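Local coordinates for ABC transporter, substrate-binding protein (Streptococcus pneumoniae, PDB 5G5Y) that binds short- and long-chain fructooligosaccharides, preferring tetrasaccharides and larger, and delivers them to an ABC transporter for import, at residues Glu373-Gln376 with Lys377-Gly381. Sequence-based numbering, arbitrary orientation.
Sequences ELRQ and KTEVG
K377 and E373 meet one turn apart on helix 370-378. The extended K377 chain runs alongside the helix to the E373 carboxylate. Its CG touches E373 O at 3.2 Å, and its N donates a hydrogen bond to the same oxygen. K377 CE packs 3.4 Å from E373 OE1. K377 NZ meets E373 OE1 at 3.4 Å, a salt bridge whose hydrogen bond is weak.

R375 and E379 join where the helix ends. R375 NE lies 2.9 Å from E379 OE1 in a salt bridge. The NE-H...OE1 hydrogen bond within it is weak and bent, 124° at the hydrogen. The guanidinium and carboxylate planes are 54° apart, so the two groups do not pair flat. E379 folds back over the last turn because its CG sits between the backbone N and the carbonyl carbon (chi1 76°). This places E379 CG 3.2 Å from R375 O, and E379 OE2 3.5 Å from Q376 CA.

The backbone makes a helix C-terminus here. E379 is the first residue to leave helical geometry; its N closes the last turn on R375 O at 2.8 Å. T378 N also donates to R375 O, so two N-H groups share that oxygen. T378 OG1 hydrogen-bonds to L374 O at 2.8 Å.

Both R375 and E379 bind substrate in this solute-binding protein. R375 lies near two more substrate-binding residues, W340 and E123, and its NH2 donates to N339 O.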
loop_
_atom_site.group_PDB
_atom_site.type_symbol
_atom_site.label_atom_id
_atom_site.label_comp_id
_atom_site.label_asym_id
_atom_site.label_seq_id
_atom_site.Cartn_x
_atom_site.Cartn_y
_atom_site.Cartn_z
ATOM N N GLU A 373 -15.989 10.612 -7.544
ATOM C CA GLU A 373 -15.366 11.120 -8.768
ATOM C C GLU A 373 -14.561 12.408 -8.656
ATOM O O GLU A 373 -13.776 12.711 -9.572
ATOM C CB GLU A 373 -16.467 11.391 -9.799
ATOM C CG GLU A 373 -17.400 10.216 -10.038
ATOM C CD GLU A 373 -18.369 10.444 -11.188
ATOM O OE1 GLU A 373 -18.470 11.585 -11.723
ATOM O OE2 GLU A 373 -19.031 9.454 -11.552
ATOM N N LEU A 374 -14.790 13.190 -7.608
ATOM C CA LEU A 374 -14.272 14.545 -7.597
ATOM C C LEU A 374 -12.731 14.548 -7.511
ATOM O O LEU A 374 -12.069 15.382 -8.148
ATOM C CB LEU A 374 -14.882 15.353 -6.485
ATOM C CG LEU A 374 -14.394 16.801 -6.390
ATOM C CD1 LEU A 374 -14.742 17.552 -7.672
ATOM C CD2 LEU A 374 -15.007 17.437 -5.161
ATOM N N ARG A 375 -12.162 13.587 -6.779
ATOM C CA ARG A 375 -10.698 13.525 -6.659
ATOM C C ARG A 375 -10.082 13.273 -8.054
ATOM O O ARG A 375 -9.170 13.990 -8.494
ATOM C CB ARG A 375 -10.257 12.455 -5.684
ATOM C CG ARG A 375 -8.744 12.374 -5.594
ATOM C CD ARG A 375 -8.258 11.199 -4.760
ATOM N NE ARG A 375 -6.785 11.207 -4.696
ATOM C CZ ARG A 375 -6.047 10.342 -3.989
ATOM N NH1 ARG A 375 -6.626 9.396 -3.268
ATOM N NH2 ARG A 375 -4.721 10.432 -3.983
ATOM N N GLN A 376 -10.611 12.278 -8.752
ATOM C CA GLN A 376 -10.139 11.942 -10.103
ATOM C C GLN A 376 -10.268 13.085 -11.090
ATOM O O GLN A 376 -9.455 13.194 -11.990
ATOM C CB GLN A 376 -10.892 10.750 -10.668
ATOM C CG GLN A 376 -10.485 9.400 -10.171
ATOM C CD GLN A 376 -11.566 8.419 -10.565
ATOM O OE1 GLN A 376 -11.641 8.028 -11.733
ATOM N NE2 GLN A 376 -12.490 8.116 -9.633
ATOM N N LYS A 377 -11.313 13.901 -10.938
ATOM C CA LYS A 377 -11.532 15.043 -11.806
ATOM C C LYS A 377 -10.613 16.225 -11.552
ATOM O O LYS A 377 -10.409 17.028 -12.469
ATOM C CB LYS A 377 -12.989 15.531 -11.719
ATOM C CG LYS A 377 -14.028 14.557 -12.232
ATOM C CD LYS A 377 -15.405 15.209 -12.046
ATOM C CE LYS A 377 -16.569 14.315 -12.391
ATOM N NZ LYS A 377 -17.835 14.941 -11.914
ATOM N N THR A 378 -10.057 16.332 -10.331
ATOM C CA THR A 378 -9.399 17.568 -9.857
ATOM C C THR A 378 -7.939 17.420 -9.398
ATOM O O THR A 378 -7.218 18.411 -9.394
ATOM C CB THR A 378 -10.240 18.265 -8.753
ATOM O OG1 THR A 378 -10.345 17.461 -7.564
ATOM C CG2 THR A 378 -11.683 18.575 -9.293
ATOM N N GLU A 379 -7.536 16.220 -8.974
ATOM C CA GLU A 379 -6.145 15.928 -8.628
ATOM C C GLU A 379 -5.268 15.962 -9.880
ATOM O O GLU A 379 -5.758 15.869 -11.017
ATOM C CB GLU A 379 -6.005 14.517 -7.989
ATOM C CG GLU A 379 -6.090 13.385 -9.012
ATOM C CD GLU A 379 -6.265 11.985 -8.405
ATOM O OE1 GLU A 379 -5.747 11.725 -7.303
ATOM O OE2 GLU A 379 -6.935 11.132 -9.038
ATOM N N VAL A 380 -3.957 16.037 -9.690
ATOM C CA VAL A 380 -3.050 15.917 -10.815
ATOM C C VAL A 380 -2.037 14.795 -10.720
ATOM O O VAL A 380 -1.419 14.463 -11.738
ATOM C CB VAL A 380 -2.316 17.257 -11.136
ATOM C CG1 VAL A 380 -3.303 18.446 -11.176
ATOM C CG2 VAL A 380 -1.265 17.553 -10.143
ATOM N N GLY A 381 -1.825 14.224 -9.537
ATOM C CA GLY A 381 -0.830 13.165 -9.378
ATOM C C GLY A 381 0.548 13.750 -9.546
ATOM O O GLY A 381 0.793 14.898 -9.162
#